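Local coordinates for CREG-like beta-barrel domain-containing protein (Agrobacterium tumefaciens, PDB 3DNH) that is of unknown function but has a CREG-like beta-barrel related to pyridoxamine 5'-phosphate oxidases of the FMN-binding clan, so may bind a flavin, at residues R30-D34 against A233-F237; E199-L203 against R213-T217; L176-L182 against R240-K245. All blocks are in the same frame, centred on the assembly; numbering follows the deposited sequence. Where two conformers were deposited one is given.

Interaction 1 of 3, residues R30-D34 against A233-F237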
# COMPACT_ATOMS: atom_id res chain seq x y z
N ARG A 30 1.35 20.87 -4.20
CA ARG A 30 -0.04 20.80 -3.78
C ARG A 30 -0.61 19.37 -3.83
O ARG A 30 -1.16 18.88 -2.84
CB ARG A 30 -0.87 21.82 -4.59
CG ARG A 30 -2.36 21.61 -4.47
CD ARG A 30 -2.91 21.59 -3.02
NE ARG A 30 -4.16 22.35 -3.04
CZ ARG A 30 -5.35 21.85 -3.34
NH1 ARG A 30 -5.51 20.55 -3.58
NH2 ARG A 30 -6.39 22.65 -3.35
N VAL A 31 -0.42 18.68 -4.95
CA VAL A 31 -0.82 17.27 -5.04
C VAL A 31 -0.15 16.43 -3.93
O VAL A 31 -0.78 15.58 -3.29
CB VAL A 31 -0.49 16.66 -6.44
CG1 VAL A 31 -0.64 15.15 -6.43
CG2 VAL A 31 -1.38 17.25 -7.52
N ALA A 32 1.15 16.68 -3.71
CA ALA A 32 1.90 16.03 -2.64
C ALA A 32 1.33 16.28 -1.24
O ALA A 32 1.20 15.35 -0.47
CB ALA A 32 3.39 16.46 -2.69
N ARG A 33 1.02 17.53 -0.92
CA ARG A 33 0.52 17.90 0.40
C ARG A 33 -0.87 17.32 0.61
O ARG A 33 -1.24 16.97 1.73
CB ARG A 33 0.56 19.42 0.61
CG ARG A 33 1.98 19.89 0.98
CD ARG A 33 2.05 21.40 1.25
NE ARG A 33 1.55 21.69 2.59
CZ ARG A 33 1.12 22.88 2.95
NH1 ARG A 33 1.17 23.86 2.06
NH2 ARG A 33 0.66 23.10 4.19
N ASP A 34 -1.62 17.18 -0.47
CA ASP A 34 -2.94 16.57 -0.41
C ASP A 34 -2.85 15.09 -0.13
O ASP A 34 -3.57 14.58 0.72
CB ASP A 34 -3.73 16.79 -1.70
CG ASP A 34 -5.22 16.83 -1.45
OD1 ASP A 34 -5.67 17.57 -0.54
OD2 ASP A 34 -5.96 16.13 -2.19
N ALA A 233 -10.19 13.70 4.54
CA ALA A 233 -10.32 14.92 3.72
C ALA A 233 -9.42 16.02 4.26
O ALA A 233 -9.03 16.02 5.48
CB ALA A 233 -11.79 15.40 3.68
N ARG A 234 -9.02 16.93 3.36
CA ARG A 234 -8.36 18.16 3.74
C ARG A 234 -9.00 19.34 3.02
O ARG A 234 -9.01 19.39 1.78
CB ARG A 234 -6.83 18.14 3.48
CG ARG A 234 -6.21 19.45 3.99
CD ARG A 234 -4.76 19.47 3.95
NE ARG A 234 -4.14 20.73 4.36
CZ ARG A 234 -4.02 21.22 5.60
NH1 ARG A 234 -4.54 20.60 6.68
NH2 ARG A 234 -3.35 22.38 5.76
N LEU A 235 -9.51 20.29 3.78
CA LEU A 235 -10.07 21.55 3.21
C LEU A 235 -8.99 22.62 3.26
O LEU A 235 -8.53 22.95 4.33
CB LEU A 235 -11.31 22.02 3.99
CG LEU A 235 -12.11 23.27 3.51
CD1 LEU A 235 -12.56 23.13 2.11
CD2 LEU A 235 -13.33 23.53 4.43
N TRP A 236 -8.59 23.16 2.09
CA TRP A 236 -7.59 24.22 2.06
C TRP A 236 -8.19 25.59 2.16
O TRP A 236 -9.18 25.90 1.47
CB TRP A 236 -6.74 24.13 0.80
CG TRP A 236 -5.97 22.82 0.73
CD1 TRP A 236 -6.43 21.61 0.25
CD2 TRP A 236 -4.63 22.59 1.18
NE1 TRP A 236 -5.45 20.65 0.33
CE2 TRP A 236 -4.33 21.21 0.91
CE3 TRP A 236 -3.65 23.40 1.76
CZ2 TRP A 236 -3.08 20.63 1.21
CZ3 TRP A 236 -2.37 22.82 2.07
CH2 TRP A 236 -2.12 21.46 1.79
N PHE A 237 -7.62 26.42 3.03
CA PHE A 237 -8.07 27.83 3.11
C PHE A 237 -7.70 28.56 1.84
O PHE A 237 -6.68 28.21 1.20
CB PHE A 237 -7.44 28.52 4.32
CG PHE A 237 -7.85 27.92 5.65
CD1 PHE A 237 -9.19 27.52 5.88
CD2 PHE A 237 -6.91 27.77 6.68
CE1 PHE A 237 -9.59 27.00 7.06
CE2 PHE A 237 -7.30 27.23 7.92
CZ PHE A 237 -8.62 26.84 8.11
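Trp-236, near the end of strand 232-236, is the hub of this contact. With chi1 in the m well and its CA-to-CB bond directed toward helix 28-38, it brings its indole to side chains from successive turns: one face to Arg-30, the N-H edge to Asp-34. Arg-30 starts out sideways to the strand, but its t, p course over the first two chi angles brings the guanidinium back onto the indole: the two planes lie 12° apart, and CZ of Arg-30 stands 4.0 Å from the centroid of the five-membered ring of Trp-236, a cation-pi stack. One turn on, Asp-34 adopts a t rotamer in the conformer given, and its OD1 accepts a nearly linear hydrogen bond of 3.2 Å from Trp-236 NE1. An acid suits this place because the indole has one N-H to donate.

The contact thus joins the helix leading into the barrel of this CREG-like, FMN-binding-clan fold to an outermost strand of the separate three-stranded antiparallel sheet late in the chain. Axes of helix 30-34 and strand 233-236 come within 10.7 Å at 135°, a gap that long side chains bridge.

Arg-33 points toward the strand and packs its CB 3.6 Å from CH2 of Trp-236, while its guanidinium turns a face to CZ3 at the indole rim. Its NH2 also comes 4.4 Å from NH2 of Arg-234, whose side chain, t from chi1 to chi3, runs toward the helix. Acids offset these like charges: Arg-33 pairs with Asp-222, and Arg-234 with Asp-220 and Asp-225.

Interaction 2 of 3, residues E199-L203 against R213-T217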
# COMPACT_ATOMS: atom_id res chain seq x y z
N GLU A 199 -21.59 19.80 10.73
CA GLU A 199 -20.64 20.82 10.26
C GLU A 199 -19.33 20.21 9.70
O GLU A 199 -18.84 20.67 8.67
CB GLU A 199 -20.32 21.84 11.33
CG GLU A 199 -19.85 23.17 10.77
CD GLU A 199 -21.03 24.12 10.43
OE1 GLU A 199 -20.99 25.28 10.89
OE2 GLU A 199 -22.01 23.75 9.72
N ALA A 200 -18.77 19.19 10.36
CA ALA A 200 -17.52 18.57 9.86
C ALA A 200 -17.79 17.93 8.47
O ALA A 200 -16.96 18.01 7.56
CB ALA A 200 -17.04 17.57 10.81
N SER A 201 -18.96 17.32 8.32
CA SER A 201 -19.36 16.71 7.05
C SER A 201 -19.56 17.76 5.95
O SER A 201 -19.11 17.56 4.81
CB SER A 201 -20.60 15.85 7.27
OG SER A 201 -20.93 15.16 6.08
N ARG A 202 -20.15 18.92 6.29
CA ARG A 202 -20.20 20.06 5.34
C ARG A 202 -18.82 20.49 4.85
O ARG A 202 -18.63 20.81 3.66
CB ARG A 202 -20.97 21.25 5.91
CG ARG A 202 -22.48 21.05 5.87
CD ARG A 202 -23.28 22.03 6.76
NE ARG A 202 -22.90 23.43 6.55
CZ ARG A 202 -23.74 24.48 6.64
NH1 ARG A 202 -23.27 25.71 6.44
NH2 ARG A 202 -25.04 24.30 6.89
N LEU A 203 -17.86 20.54 5.77
CA LEU A 203 -16.46 20.91 5.44
C LEU A 203 -15.80 19.84 4.59
O LEU A 203 -15.07 20.17 3.65
CB LEU A 203 -15.62 21.15 6.71
CG LEU A 203 -16.11 22.22 7.68
CD1 LEU A 203 -15.28 22.19 8.96
CD2 LEU A 203 -16.04 23.62 7.02
N ARG A 213 -20.06 10.39 8.55
CA ARG A 213 -19.88 10.82 9.93
C ARG A 213 -18.45 11.29 10.04
O ARG A 213 -17.53 10.53 10.35
CB ARG A 213 -20.27 9.73 10.96
CG ARG A 213 -21.75 9.18 10.83
CD ARG A 213 -22.82 10.20 10.30
NE ARG A 213 -23.20 11.30 11.21
CZ ARG A 213 -23.13 12.61 10.94
NH1 ARG A 213 -22.67 13.05 9.77
NH2 ARG A 213 -23.53 13.51 11.85
N TRP A 214 -18.28 12.57 9.71
CA TRP A 214 -16.97 13.26 9.72
C TRP A 214 -16.65 13.95 11.04
O TRP A 214 -17.56 14.41 11.75
CB TRP A 214 -16.96 14.31 8.61
CG TRP A 214 -16.91 13.68 7.27
CD1 TRP A 214 -17.97 13.34 6.48
CD2 TRP A 214 -15.74 13.23 6.58
NE1 TRP A 214 -17.53 12.77 5.32
CE2 TRP A 214 -16.16 12.66 5.35
CE3 TRP A 214 -14.37 13.28 6.86
CZ2 TRP A 214 -15.26 12.13 4.41
CZ3 TRP A 214 -13.48 12.77 5.93
CH2 TRP A 214 -13.92 12.21 4.71
N LYS A 215 -15.37 14.04 11.37
CA LYS A 215 -14.87 14.87 12.46
C LYS A 215 -13.65 15.65 12.00
O LYS A 215 -12.87 15.13 11.20
CB LYS A 215 -14.49 14.01 13.68
CG LYS A 215 -15.71 13.37 14.45
CD LYS A 215 -16.58 14.45 15.17
CE LYS A 215 -17.91 13.89 15.74
NZ LYS A 215 -18.87 14.94 16.27
N ILE A 216 -13.51 16.89 12.47
CA ILE A 216 -12.26 17.64 12.34
C ILE A 216 -11.25 17.02 13.23
O ILE A 216 -11.53 16.80 14.42
CB ILE A 216 -12.43 19.07 12.76
CG1 ILE A 216 -13.42 19.76 11.82
CG2 ILE A 216 -11.04 19.82 12.80
CD1 ILE A 216 -13.83 21.11 12.26
N THR A 217 -10.10 16.69 12.66
CA THR A 217 -9.01 16.10 13.43
C THR A 217 -7.94 17.12 13.74
O THR A 217 -7.25 16.99 14.77
CB THR A 217 -8.39 14.84 12.73
OG1 THR A 217 -7.90 15.19 11.43
CG2 THR A 217 -9.48 13.75 12.58
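Helix 199-206 opens with Glu-199, whose side chain leads away from strand 215-220. Its OE2 lies 3.3 Å from NE of Arg-202, one turn along on the outward side, a pairing of charges in which no N-H points at the oxygen. The inward side begins with Ala-200. Its methyl points at the other segment, and CB touches Trp-214 O at 3.3 Å, Lys-215 CA at 3.8 Å and Trp-214 CB at 3.9 Å. Such a short side chain lets the helix come close: CA atoms of Ala-200 and Lys-215 are 5.2 Å apart, and the axes of helix 199-203 and strand 215-217 approach to 7.6 Å, at 72° to each other.

Ser-201 follows, with OG 3.5 Å from CD1 of Trp-214. The hydroxyl is hydrogen-bonded to Thr-211 in the connection between the segments, so a small polar residue fits a buried spot beside that connection; NH1 of Arg-213 comes 4.3 Å from CB of Ser-201. Leu-203 completes the face, its CD1 meeting CD1 of Ile-216 at 3.8 Å.

Close to the strand in sequence, the helix packs on one side of the three-stranded antiparallel sheet, reaching from strand 215-220 to strand 232-236. Ile-216 also reaches Ala-190 and Leu-193 of helix 180-194, while Leu-203 continues to Leu-235.

No hydrogen bond crosses between the segments. Trp-214 NE1 is satisfied by Lys-210 O and the backbone N of Ile-216 by Asn-194, so the helix and strand meet here through apolar packing and close fit, with polar needs met by neighbouring residues.

Interaction 3 of 3, residues L176-L182 against R240-K245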
# COMPACT_ATOMS: atom_id res chain seq x y z
N LEU A 176 4.17 26.86 11.15
CA LEU A 176 3.34 27.27 12.29
C LEU A 176 3.76 28.61 12.90
O LEU A 176 3.03 29.15 13.73
CB LEU A 176 3.24 26.17 13.36
CG LEU A 176 2.77 24.74 12.96
CD1 LEU A 176 2.69 23.81 14.17
CD2 LEU A 176 1.48 24.71 12.19
N SER A 177 4.92 29.13 12.49
CA SER A 177 5.45 30.45 12.91
C SER A 177 4.49 31.53 12.53
O SER A 177 3.98 31.52 11.42
CB SER A 177 6.74 30.75 12.18
OG SER A 177 7.59 29.65 12.25
N GLY A 178 4.23 32.47 13.44
CA GLY A 178 3.29 33.56 13.15
C GLY A 178 1.86 33.22 13.49
O GLY A 178 1.03 34.11 13.64
N ALA A 179 1.57 31.93 13.65
CA ALA A 179 0.21 31.40 13.92
C ALA A 179 -0.02 30.84 15.33
O ALA A 179 -0.99 30.12 15.54
CB ALA A 179 -0.16 30.32 12.90
N GLU A 180 0.83 31.21 16.30
CA GLU A 180 0.67 30.68 17.67
C GLU A 180 -0.72 30.91 18.26
O GLU A 180 -1.22 30.04 18.96
CB GLU A 180 1.74 31.19 18.64
CG GLU A 180 2.42 32.50 18.26
CD GLU A 180 3.33 32.35 17.05
OE1 GLU A 180 3.01 32.93 16.01
OE2 GLU A 180 4.36 31.64 17.14
N GLU A 181 -1.35 32.06 17.97
CA GLU A 181 -2.73 32.31 18.42
C GLU A 181 -3.74 31.26 17.93
O GLU A 181 -4.53 30.73 18.73
CB GLU A 181 -3.19 33.74 18.06
CG GLU A 181 -4.71 33.79 17.77
CD GLU A 181 -5.40 35.07 18.18
OE1 GLU A 181 -4.70 36.03 18.58
OE2 GLU A 181 -6.65 35.10 18.11
N LEU A 182 -3.74 30.97 16.62
CA LEU A 182 -4.58 29.88 16.06
C LEU A 182 -4.28 28.53 16.69
O LEU A 182 -5.18 27.75 17.03
CB LEU A 182 -4.31 29.75 14.56
CG LEU A 182 -5.06 28.63 13.84
CD1 LEU A 182 -6.55 28.96 13.74
CD2 LEU A 182 -4.47 28.37 12.45
N ARG A 240 -3.76 32.04 4.06
CA ARG A 240 -3.14 31.47 5.26
C ARG A 240 -3.80 32.12 6.46
O ARG A 240 -4.06 33.32 6.44
CB ARG A 240 -1.62 31.78 5.27
CG ARG A 240 -0.85 31.33 6.51
CD ARG A 240 0.64 31.79 6.49
NE ARG A 240 1.22 31.67 7.83
CZ ARG A 240 1.65 30.53 8.36
NH1 ARG A 240 1.58 29.40 7.68
NH2 ARG A 240 2.13 30.52 9.59
N VAL A 241 -4.04 31.35 7.50
CA VAL A 241 -4.80 31.83 8.68
C VAL A 241 -3.87 31.83 9.91
O VAL A 241 -3.13 30.88 10.15
CB VAL A 241 -6.06 30.94 8.89
CG1 VAL A 241 -6.61 31.09 10.29
CG2 VAL A 241 -7.13 31.33 7.84
N GLU A 242 -3.87 32.93 10.68
CA GLU A 242 -2.87 33.05 11.76
C GLU A 242 -3.48 33.30 13.13
O GLU A 242 -2.89 32.98 14.17
CB GLU A 242 -1.83 34.12 11.40
CG GLU A 242 -0.75 33.57 10.48
CD GLU A 242 0.36 34.56 10.23
OE1 GLU A 242 0.15 35.79 10.44
OE2 GLU A 242 1.44 34.10 9.80
N THR A 243 -4.72 33.79 13.10
CA THR A 243 -5.43 34.16 14.31
C THR A 243 -6.80 33.57 14.33
O THR A 243 -7.32 33.07 13.31
CB THR A 243 -5.57 35.70 14.43
OG1 THR A 243 -6.41 36.20 13.37
CG2 THR A 243 -4.20 36.38 14.37
N LEU A 244 -7.42 33.63 15.50
CA LEU A 244 -8.78 33.12 15.64
C LEU A 244 -9.75 33.96 14.80
O LEU A 244 -10.61 33.40 14.12
CB LEU A 244 -9.21 33.10 17.10
CG LEU A 244 -10.59 32.51 17.37
CD1 LEU A 244 -10.55 31.00 17.23
CD2 LEU A 244 -11.02 32.88 18.77
N LYS A 245 -9.61 35.28 14.88
CA LYS A 245 -10.42 36.18 14.06
C LYS A 245 -10.33 35.77 12.59
O LYS A 245 -11.36 35.68 11.93
CB LYS A 245 -10.02 37.66 14.21
CG LYS A 245 -11.07 38.59 13.61
CD LYS A 245 -11.00 40.03 14.13
CE LYS A 245 -12.40 40.63 14.17
NZ LYS A 245 -13.33 39.78 14.98
O HOH W 1 -0.94 34.41 15.76
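Two loops, each running into the start of a helix, meet backbone to backbone here. Leu-176 to Ala-179 form a type II beta turn, closed by a 3.1 Å hydrogen bond from Ala-179 N to Leu-176 O, with Gly-178 at its third position. At phi 89° and psi -18° a CB would press against the preceding carbonyl, and it would also clash with Glu-242 OE2, so glycine fits on both counts. Ala-179 then takes the N-cap position of helix 180-194. Its CA makes a CA-H...O contact of 3.5 Å with Glu-242 O in the other segment, and the same carbonyl accepts a hydrogen bond from Leu-182 N at 3.3 Å. A water joins Glu-242 O (2.9 Å), Gly-178 O (2.9 Å) and Glu-181 N (3.3 Å). First-turn amides, which lack acceptors within their own helix, thus find them outside it.

The favour is returned to helix 244-254. Glu-181 directs OE2 to the amide N of Leu-244, in a hydrogen bond of 3.1 Å. Thr-243 is that helix's N-cap, its OG1 capping Gln-246 N. Helices 180-194 and 244-254, both belonging to the part of the chain that follows the barrel strands, are in this way linked at their N-terminal ends.

Among the remaining side chains, Leu-182 CD1 packs 4.1 Å from Val-241 CG1, and both residues reach Phe-247. Arg-240 NE forms a salt bridge with Glu-242 OE2 (3.1 Å); the extended Arg-240 side chain (chi1 to chi3 t) reaches the turn, where NH1 bonds to Asp-175 O.

Overall arrangement
From the N terminus, helix 28-38 comes first, ahead of the barrel strands, and is met much later by strand 232-236: interaction 1 closes a loop containing the whole barrel. Residues 176-182 fall inside that loop but pair with 240-245 beyond its end, so interactions 1 and 3 cross. Interaction 2 is the short closure, with nine residues between its segments, and is nested inside both. Interactions 1 and 2 also touch through packing, Leu-235 against Leu-203 and Ala-233 against Trp-214, at the three-stranded sheet they share; interaction 3 adjoins interaction 1 only along the sequence. Together they tie the N-terminal helix, the three-stranded sheet and the late helices.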